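Local coordinates for DUF5037 domain-containing protein (Ruminococcus gnavus, PDB 4GL6), which is of unknown function and belongs to the DUF5037 family, combining an antiparallel sheet and a mixed sheet, packed with helices, in a single chain, at residues N48-G56 / L194-E202; Q77-I88 / Y100-P108. All coordinates share one frame; numbering follows the deposited sequence.

Interaction 1 (N48-G56 / L194-E202). With GOL (glycerol), chain D.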
loop_
_atom_site.group_PDB
_atom_site.type_symbol
_atom_site.label_atom_id
_atom_site.label_comp_id
_atom_site.label_asym_id
_atom_site.label_seq_id
_atom_site.Cartn_x
_atom_site.Cartn_y
_atom_site.Cartn_z
ATOM N N ASN A 48 -7.427 11.944 -9.420
ATOM C CA ASN A 48 -6.445 11.479 -10.412
ATOM C C ASN A 48 -5.907 10.074 -10.217
ATOM O O ASN A 48 -5.339 9.542 -11.149
ATOM C CB ASN A 48 -5.256 12.442 -10.502
ATOM C CG ASN A 48 -5.663 13.814 -10.964
ATOM O OD1 ASN A 48 -6.677 13.987 -11.651
ATOM N ND2 ASN A 48 -4.874 14.812 -10.584
ATOM N N ASP A 49 -6.054 9.488 -9.026
ATOM C CA ASP A 49 -5.604 8.096 -8.727
ATOM C C ASP A 49 -6.722 7.409 -7.928
ATOM O O ASP A 49 -6.504 6.873 -6.844
ATOM C CB ASP A 49 -4.276 8.161 -7.952
ATOM C CG ASP A 49 -3.522 6.841 -7.909
ATOM O OD1 ASP A 49 -3.944 5.818 -8.518
ATOM O OD2 ASP A 49 -2.465 6.862 -7.255
ATOM N N PRO A 50 -7.928 7.387 -8.503
ATOM C CA PRO A 50 -9.113 6.958 -7.770
ATOM C C PRO A 50 -9.210 5.504 -7.326
ATOM O O PRO A 50 -10.048 5.220 -6.476
ATOM C CB PRO A 50 -10.240 7.268 -8.760
ATOM C CG PRO A 50 -9.624 7.005 -10.091
ATOM C CD PRO A 50 -8.174 7.376 -9.963
ATOM N N LYS A 51 -8.401 4.604 -7.883
ATOM C CA LYS A 51 -8.487 3.183 -7.516
ATOM C C LYS A 51 -7.623 2.800 -6.297
ATOM O O LYS A 51 -7.786 1.694 -5.799
ATOM C CB LYS A 51 -8.092 2.298 -8.705
ATOM C CG LYS A 51 -8.874 2.503 -10.001
ATOM C CD LYS A 51 -10.271 1.875 -10.014
ATOM C CE LYS A 51 -10.918 2.031 -11.397
ATOM N NZ LYS A 51 -12.133 1.194 -11.600
ATOM N N HIS A 52 -6.736 3.691 -5.820
ATOM C CA HIS A 52 -5.796 3.397 -4.711
ATOM C C HIS A 52 -5.927 4.280 -3.498
ATOM O O HIS A 52 -5.254 5.335 -3.396
ATOM C CB HIS A 52 -4.386 3.456 -5.226
ATOM C CG HIS A 52 -4.095 2.384 -6.211
ATOM N ND1 HIS A 52 -3.732 1.145 -5.827
ATOM C CD2 HIS A 52 -4.176 2.370 -7.591
ATOM C CE1 HIS A 52 -3.553 0.393 -6.906
ATOM N NE2 HIS A 52 -3.828 1.141 -7.992
ATOM N N PRO A 53 -6.765 3.865 -2.536
ATOM C CA PRO A 53 -6.991 4.723 -1.374
ATOM C C PRO A 53 -5.832 4.793 -0.385
ATOM O O PRO A 53 -4.949 3.945 -0.402
ATOM C CB PRO A 53 -8.222 4.102 -0.713
ATOM C CG PRO A 53 -8.186 2.679 -1.115
ATOM C CD PRO A 53 -7.521 2.600 -2.443
ATOM N N PHE A 54 -5.848 5.836 0.442
ATOM C CA PHE A 54 -4.856 6.041 1.504
ATOM C C PHE A 54 -5.518 6.569 2.764
ATOM O O PHE A 54 -6.531 7.263 2.675
ATOM C CB PHE A 54 -3.746 6.971 1.061
ATOM C CG PHE A 54 -4.183 8.374 0.757
ATOM C CD1 PHE A 54 -4.745 8.688 -0.479
ATOM C CD2 PHE A 54 -3.981 9.405 1.690
ATOM C CE1 PHE A 54 -5.138 9.992 -0.765
ATOM C CE2 PHE A 54 -4.357 10.712 1.407
ATOM C CZ PHE A 54 -4.937 11.007 0.175
ATOM N N GLU A 55 -4.941 6.228 3.921
ATOM C CA GLU A 55 -5.498 6.622 5.215
ATOM C C GLU A 55 -4.818 7.882 5.732
ATOM O O GLU A 55 -3.639 8.101 5.503
ATOM C CB GLU A 55 -5.406 5.485 6.236
ATOM C CG GLU A 55 -6.346 5.639 7.418
ATOM C CD GLU A 55 -6.319 4.438 8.351
ATOM O OE1 GLU A 55 -5.249 4.220 8.969
ATOM O OE2 GLU A 55 -7.373 3.736 8.493
ATOM N N GLY A 56 -5.613 8.722 6.384
ATOM C CA GLY A 56 -5.186 9.965 7.015
ATOM C C GLY A 56 -5.786 10.013 8.415
ATOM O O GLY A 56 -6.846 9.445 8.669
ATOM N N LEU A 194 -10.695 -3.707 -2.579
ATOM C CA LEU A 194 -9.391 -3.013 -2.624
ATOM C C LEU A 194 -9.470 -1.570 -3.124
ATOM O O LEU A 194 -8.665 -0.744 -2.719
ATOM C CB LEU A 194 -8.371 -3.808 -3.468
ATOM C CG LEU A 194 -7.883 -5.158 -2.916
ATOM C CD1 LEU A 194 -7.353 -6.074 -4.016
ATOM C CD2 LEU A 194 -6.844 -4.976 -1.828
ATOM N N GLU A 195 -10.428 -1.281 -4.004
ATOM C CA GLU A 195 -10.636 0.075 -4.524
ATOM C C GLU A 195 -11.117 1.099 -3.483
ATOM O O GLU A 195 -10.924 2.299 -3.693
ATOM C CB GLU A 195 -11.618 0.067 -5.719
ATOM C CG GLU A 195 -11.046 -0.499 -7.016
ATOM C CD GLU A 195 -12.078 -0.669 -8.129
ATOM O OE1 GLU A 195 -13.226 -0.165 -8.024
ATOM O OE2 GLU A 195 -11.708 -1.290 -9.145
ATOM N N ILE A 196 -11.735 0.634 -2.392
ATOM C CA ILE A 196 -12.316 1.514 -1.367
ATOM C C ILE A 196 -11.791 1.358 0.074
ATOM O O ILE A 196 -12.319 1.999 0.980
ATOM C CB ILE A 196 -13.872 1.410 -1.385
ATOM C CG1 ILE A 196 -14.361 0.022 -0.882
ATOM C CG2 ILE A 196 -14.398 1.761 -2.782
ATOM C CD1 ILE A 196 -15.823 -0.025 -0.500
ATOM N N PHE A 197 -10.799 0.501 0.296
ATOM C CA PHE A 197 -10.193 0.315 1.628
ATOM C C PHE A 197 -8.676 0.230 1.515
ATOM O O PHE A 197 -8.167 -0.270 0.521
ATOM C CB PHE A 197 -10.713 -0.956 2.315
ATOM C CG PHE A 197 -12.147 -0.877 2.741
ATOM C CD1 PHE A 197 -12.530 -0.001 3.755
ATOM C CD2 PHE A 197 -13.112 -1.711 2.179
ATOM C CE1 PHE A 197 -13.852 0.083 4.165
ATOM C CE2 PHE A 197 -14.436 -1.630 2.590
ATOM C CZ PHE A 197 -14.805 -0.734 3.584
ATOM N N THR A 198 -7.975 0.695 2.555
ATOM C CA THR A 198 -6.504 0.676 2.612
ATOM C C THR A 198 -5.993 -0.656 3.121
ATOM O O THR A 198 -6.747 -1.458 3.687
ATOM C CB THR A 198 -5.958 1.815 3.479
ATOM O OG1 THR A 198 -6.651 1.826 4.726
ATOM C CG2 THR A 198 -6.161 3.155 2.771
ATOM N N SER A 199 -4.692 -0.859 2.936
ATOM C CA SER A 199 -3.992 -2.098 3.293
ATOM C C SER A 199 -4.220 -2.529 4.733
ATOM O O SER A 199 -3.926 -1.765 5.669
ATOM C CB SER A 199 -2.488 -1.950 3.065
ATOM O OG SER A 199 -1.830 -3.178 3.187
ATOM N N GLY A 200 -4.750 -3.746 4.890
ATOM C CA GLY A 200 -5.087 -4.305 6.184
ATOM C C GLY A 200 -6.511 -4.006 6.646
ATOM O O GLY A 200 -7.038 -4.777 7.433
ATOM N N ASP A 201 -7.124 -2.902 6.185
ATOM C CA ASP A 201 -8.476 -2.493 6.589
ATOM C C ASP A 201 -9.555 -2.984 5.587
ATOM O O ASP A 201 -10.668 -2.437 5.555
ATOM C CB ASP A 201 -8.524 -0.958 6.755
ATOM C CG ASP A 201 -9.587 -0.459 7.791
ATOM O OD1 ASP A 201 -10.462 -1.224 8.264
ATOM O OD2 ASP A 201 -9.523 0.740 8.161
ATOM N N GLU A 202 -9.252 -4.031 4.817
ATOM C CA GLU A 202 -10.195 -4.550 3.809
ATOM C C GLU A 202 -11.471 -5.192 4.356
ATOM O O GLU A 202 -12.468 -5.194 3.663
ATOM C CB GLU A 202 -9.529 -5.539 2.847
ATOM C CG GLU A 202 -8.361 -4.982 2.034
ATOM C CD GLU A 202 -6.992 -5.080 2.672
ATOM O OE1 GLU A 202 -6.878 -5.496 3.840
ATOM O OE2 GLU A 202 -6.009 -4.722 1.984
HETATM C C1 GOL D . -9.641 1.195 11.313
HETATM O O1 GOL D . -9.932 -0.149 10.925
HETATM C C2 GOL D . -8.152 1.379 11.530
HETATM O O2 GOL D . -7.489 1.597 10.291
HETATM C C3 GOL D . -7.853 2.566 12.441
HETATM O O3 GOL D . -6.754 2.213 13.303
#
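Two carboxylates, those of Glu55 and Asp201, meet with like charge, Glu55 OE2 lying 3.7 Å from Asp201 OD2. Their planes stand 77° apart. A glycerol, probably from the crystallisation liquor, bridges them: its O2 is 2.8 Å from Glu55 OE2 and also within hydrogen-bonding distance of Asp201 OD2. The paired negative charges would probably make one carboxylate easier to protonate. No direct hydrogen bond joins the two segments. At the other end Lys51 and Glu195 run alongside each other in the same direction. The lysine bends at chi2 (-77°), and its NZ forms a long salt bridge of 3.5 Å to Glu195 OE2. Nearby, Glu195 CA makes a CA-H...O contact with Lys51 O. Without the Glu195 carboxylate, as with an alanine here, the Lys51 ammonium would probably lose this mate and the lysine chain be freer to turn. Between these charged ends, the Pro53 ring lies against backbone, with CG 3.4 Å from Phe197 O. Thr198 sends its methyl, CG2, onto the Phe54 backbone, 3.4 Å from CA. The contact joins strand 54-59, in the antiparallel sheet, and the turn before it to the loop between helices 184-194 and 204-210. Tyr100 of strand 99-104 touches both Pro53 and Leu194.

Interaction 2 (Q77-I88 / Y100-P108)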
loop_
_atom_site.group_PDB
_atom_site.type_symbol
_atom_site.label_atom_id
_atom_site.label_comp_id
_atom_site.label_asym_id
_atom_site.label_seq_id
_atom_site.Cartn_x
_atom_site.Cartn_y
_atom_site.Cartn_z
ATOM N N GLN A 77 3.039 9.633 2.364
ATOM C CA GLN A 77 3.017 8.192 2.459
ATOM C C GLN A 77 2.418 7.558 1.190
ATOM O O GLN A 77 2.966 6.597 0.654
ATOM C CB GLN A 77 2.173 7.831 3.691
ATOM C CG GLN A 77 2.351 6.453 4.241
ATOM C CD GLN A 77 1.648 6.302 5.578
ATOM O OE1 GLN A 77 2.252 6.429 6.658
ATOM N NE2 GLN A 77 0.347 6.116 5.509
ATOM N N ARG A 78 1.292 8.100 0.725
ATOM C CA ARG A 78 0.611 7.608 -0.489
ATOM C C ARG A 78 1.466 7.753 -1.738
ATOM O O ARG A 78 1.497 6.849 -2.571
ATOM C CB ARG A 78 -0.749 8.305 -0.708
ATOM C CG ARG A 78 -1.437 8.061 -2.055
ATOM C CD ARG A 78 -1.660 6.574 -2.308
ATOM N NE ARG A 78 -1.650 6.239 -3.728
ATOM C CZ ARG A 78 -1.453 5.016 -4.232
ATOM N NH1 ARG A 78 -1.216 3.964 -3.457
ATOM N NH2 ARG A 78 -1.459 4.848 -5.544
ATOM N N LEU A 79 2.124 8.895 -1.872
ATOM C CA LEU A 79 3.007 9.135 -3.004
ATOM C C LEU A 79 4.158 8.123 -3.034
ATOM O O LEU A 79 4.565 7.698 -4.125
ATOM C CB LEU A 79 3.554 10.564 -2.977
ATOM C CG LEU A 79 2.546 11.709 -3.108
ATOM C CD1 LEU A 79 3.261 13.044 -2.865
ATOM C CD2 LEU A 79 1.855 11.678 -4.456
ATOM N N LEU A 80 4.669 7.734 -1.857
ATOM C CA LEU A 80 5.723 6.713 -1.772
ATOM C C LEU A 80 5.141 5.336 -2.197
ATOM O O LEU A 80 5.771 4.623 -2.975
ATOM C CB LEU A 80 6.402 6.691 -0.389
ATOM C CG LEU A 80 7.379 7.833 -0.017
ATOM C CD1 LEU A 80 7.768 7.769 1.456
ATOM C CD2 LEU A 80 8.655 7.825 -0.856
ATOM N N ALA A 81 3.937 5.006 -1.725
ATOM C CA ALA A 81 3.214 3.786 -2.142
ATOM C C ALA A 81 2.987 3.752 -3.645
ATOM O O ALA A 81 3.207 2.717 -4.259
ATOM C CB ALA A 81 1.860 3.628 -1.418
ATOM N N LYS A 82 2.578 4.883 -4.230
ATOM C CA LYS A 82 2.352 4.991 -5.688
ATOM C C LYS A 82 3.617 4.585 -6.478
ATOM O O LYS A 82 3.536 3.857 -7.486
ATOM C CB LYS A 82 1.881 6.414 -6.075
ATOM C CG LYS A 82 1.503 6.650 -7.548
ATOM C CD LYS A 82 0.943 8.060 -7.763
ATOM C CE LYS A 82 0.731 8.385 -9.241
ATOM N NZ LYS A 82 -0.146 7.397 -9.929
ATOM N N GLN A 83 4.771 5.034 -5.996
ATOM C CA GLN A 83 6.057 4.692 -6.616
ATOM C C GLN A 83 6.423 3.228 -6.450
ATOM O O GLN A 83 6.954 2.620 -7.379
ATOM C CB GLN A 83 7.174 5.596 -6.103
ATOM C CG GLN A 83 7.119 6.962 -6.740
ATOM C CD GLN A 83 7.860 7.969 -5.930
ATOM O OE1 GLN A 83 9.020 8.288 -6.211
ATOM N NE2 GLN A 83 7.215 8.447 -4.878
HETATM N N MSE A 84 6.156 2.673 -5.273
HETATM C CA MSE A 84 6.427 1.241 -4.995
HETATM C C MSE A 84 5.558 0.367 -5.938
HETATM O O MSE A 84 6.054 -0.555 -6.578
HETATM C CB MSE A 84 6.187 0.898 -3.514
HETATM C CG MSE A 84 6.820 -0.421 -3.090
HETATM SE SE MSE A 84 6.150 -1.037 -1.396
HETATM C CE MSE A 84 7.208 -2.650 -1.112
ATOM N N GLU A 85 4.282 0.723 -6.031
ATOM C CA GLU A 85 3.327 0.087 -6.937
ATOM C C GLU A 85 3.804 0.150 -8.388
ATOM O O GLU A 85 3.793 -0.856 -9.094
ATOM C CB GLU A 85 1.956 0.766 -6.805
ATOM C CG GLU A 85 1.280 0.447 -5.472
ATOM C CD GLU A 85 0.109 1.345 -5.123
ATOM O OE1 GLU A 85 -0.394 2.109 -5.979
ATOM O OE2 GLU A 85 -0.313 1.287 -3.947
ATOM N N SER A 86 4.256 1.325 -8.802
ATOM C CA SER A 86 4.714 1.541 -10.166
ATOM C C SER A 86 5.904 0.635 -10.535
ATOM O O SER A 86 5.901 -0.007 -11.584
ATOM C CB SER A 86 5.084 3.017 -10.357
ATOM O OG SER A 86 5.378 3.275 -11.710
HETATM N N MSE A 87 6.907 0.601 -9.660
HETATM C CA MSE A 87 8.115 -0.229 -9.844
HETATM C C MSE A 87 7.804 -1.741 -9.871
HETATM O O MSE A 87 8.409 -2.494 -10.647
HETATM C CB MSE A 87 9.175 0.110 -8.778
HETATM C CG MSE A 87 9.827 1.489 -8.948
HETATM SE SE MSE A 87 11.082 1.981 -7.468
HETATM C CE MSE A 87 9.866 2.885 -6.245
ATOM N N ILE A 88 6.853 -2.175 -9.055
ATOM C CA ILE A 88 6.415 -3.572 -9.080
ATOM C C ILE A 88 5.604 -3.845 -10.361
ATOM O O ILE A 88 5.807 -4.881 -11.004
ATOM C CB ILE A 88 5.631 -3.945 -7.818
ATOM C CG1 ILE A 88 6.578 -3.863 -6.616
ATOM C CG2 ILE A 88 5.093 -5.371 -7.923
ATOM C CD1 ILE A 88 5.901 -4.040 -5.287
ATOM N N TYR A 100 -4.095 -6.203 -9.057
ATOM C CA TYR A 100 -4.163 -5.037 -8.200
ATOM C C TYR A 100 -2.897 -5.056 -7.344
ATOM O O TYR A 100 -2.648 -6.047 -6.633
ATOM C CB TYR A 100 -5.416 -5.056 -7.334
ATOM C CG TYR A 100 -5.639 -3.741 -6.614
ATOM C CD1 TYR A 100 -4.972 -3.458 -5.410
ATOM C CD2 TYR A 100 -6.516 -2.782 -7.121
ATOM C CE1 TYR A 100 -5.172 -2.252 -4.738
ATOM C CE2 TYR A 100 -6.732 -1.578 -6.451
ATOM C CZ TYR A 100 -6.055 -1.318 -5.260
ATOM O OH TYR A 100 -6.246 -0.140 -4.592
ATOM N N ILE A 101 -2.111 -3.980 -7.420
ATOM C CA ILE A 101 -0.878 -3.855 -6.664
ATOM C C ILE A 101 -1.141 -2.843 -5.563
ATOM O O ILE A 101 -1.390 -1.669 -5.839
ATOM C CB ILE A 101 0.280 -3.373 -7.551
ATOM C CG1 ILE A 101 0.467 -4.330 -8.751
ATOM C CG2 ILE A 101 1.552 -3.250 -6.724
ATOM C CD1 ILE A 101 1.421 -3.810 -9.810
ATOM N N GLN A 102 -1.071 -3.298 -4.314
ATOM C CA GLN A 102 -1.312 -2.450 -3.143
ATOM C C GLN A 102 -0.009 -2.207 -2.358
ATOM O O GLN A 102 0.539 -3.128 -1.746
ATOM C CB GLN A 102 -2.329 -3.113 -2.236
ATOM C CG GLN A 102 -2.855 -2.226 -1.128
ATOM C CD GLN A 102 -3.616 -3.019 -0.106
ATOM O OE1 GLN A 102 -3.031 -3.809 0.630
ATOM N NE2 GLN A 102 -4.901 -2.792 -0.029
ATOM N N GLY A 103 0.465 -0.970 -2.371
ATOM C CA GLY A 103 1.668 -0.585 -1.634
ATOM C C GLY A 103 1.302 -0.283 -0.196
ATOM O O GLY A 103 0.309 0.392 0.042
ATOM N N ASP A 104 2.112 -0.770 0.746
ATOM C CA ASP A 104 1.900 -0.617 2.191
ATOM C C ASP A 104 3.163 -0.037 2.828
ATOM O O ASP A 104 4.016 -0.769 3.325
ATOM C CB ASP A 104 1.519 -1.993 2.775
ATOM C CG ASP A 104 1.213 -1.964 4.277
ATOM O OD1 ASP A 104 0.922 -0.903 4.875
ATOM O OD2 ASP A 104 1.250 -3.055 4.854
ATOM N N ILE A 105 3.268 1.291 2.758
ATOM C CA ILE A 105 4.386 2.063 3.296
ATOM C C ILE A 105 3.851 2.906 4.444
ATOM O O ILE A 105 2.915 3.629 4.258
ATOM C CB ILE A 105 5.000 2.961 2.216
ATOM C CG1 ILE A 105 5.681 2.082 1.149
ATOM C CG2 ILE A 105 6.040 3.921 2.809
ATOM C CD1 ILE A 105 6.111 2.801 -0.108
ATOM N N ILE A 106 4.447 2.773 5.627
ATOM C CA ILE A 106 4.061 3.507 6.837
ATOM C C ILE A 106 5.206 4.407 7.307
ATOM O O ILE A 106 6.252 3.914 7.704
ATOM C CB ILE A 106 3.696 2.538 7.977
ATOM C CG1 ILE A 106 2.447 1.697 7.598
ATOM C CG2 ILE A 106 3.491 3.303 9.285
ATOM C CD1 ILE A 106 1.147 2.472 7.434
ATOM N N ILE A 107 4.974 5.718 7.273
ATOM C CA ILE A 107 5.927 6.735 7.718
ATOM C C ILE A 107 5.741 6.920 9.224
ATOM O O ILE A 107 4.636 7.267 9.646
ATOM C CB ILE A 107 5.637 8.096 7.062
ATOM C CG1 ILE A 107 5.760 8.002 5.547
ATOM C CG2 ILE A 107 6.566 9.180 7.592
ATOM C CD1 ILE A 107 7.104 7.519 5.035
ATOM N N PRO A 108 6.790 6.689 10.038
ATOM C CA PRO A 108 6.669 6.838 11.504
ATOM C C PRO A 108 6.569 8.305 11.981
ATOM O O PRO A 108 6.995 9.231 11.259
ATOM C CB PRO A 108 7.942 6.168 12.026
ATOM C CG PRO A 108 8.939 6.346 10.920
ATOM C CD PRO A 108 8.170 6.349 9.635
#
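Glu85 reaches from helix 75-95 to strand 99-104 and takes the backbone N-H of Gly103 on the anti lone pair of OE2, with OE2 2.9 Å from Gly103 N. Its CG stands anti to the carbonyl carbon (chi1 -71°) and the chain then runs extended. Arg78, two helical turns earlier, grips the carboxylate end-on: NH1 bonds OE2 and NH2 bonds OE1. OE2 thus accepts two bonds, and the pair of arginine bonds fixes the rotation of the buried carboxylate. The positive partner probably favours its ionised form. Gly103 has no side chain, and one there would probably crowd Ala81 O and Glu85 OE2. Further along, Gln77 holds CG anti to its own N (chi1 -161°) and extends to Ile107. There OE1 accepts the N-H of Ile107 at 2.9 Å from Ile107 N. Between the two bonds, Ile105 sets CD1 against the helix backbone at Leu80 O, and 3.9 Å from Met84 CB. Ile107 CD1 meets Leu80 CD1 at 3.6 Å, the two side chains roughly perpendicular. Ile101 CG2 packs on Glu85 CG and Ile88 CB. The axes of helix 77-88 and strand 100-104 come within 7.2 Å, running 137° apart. This is helix-on-sheet packing of an alpha/beta fold: the helix covers strand 99-104, the outermost strand of the mixed sheet and the next after the helix in sequence.

Interaction 2 is a buried contact, whereas interaction 1 is a surface one. Interaction 2 relies on isoleucine, leucine and selenomethionine packing, with two side-chain-to-backbone bonds across it. Interaction 1 has backbone and methyl packing, a long salt bridge and a glycerol-bridged acidic pair. Both segments of interaction 2 fall in the chain between those of interaction 1. They hold different elements but touch directly. The hydroxyl of Tyr100 probably bonds Lys51 O, and Asp49 OD2 forms a salt bridge with Arg78 NH2, giving that arginine a second acidic partner. Gln102 reaches Ser199 and Glu202. Segment 48-56 therefore meets both the helix and the strand of interaction 2.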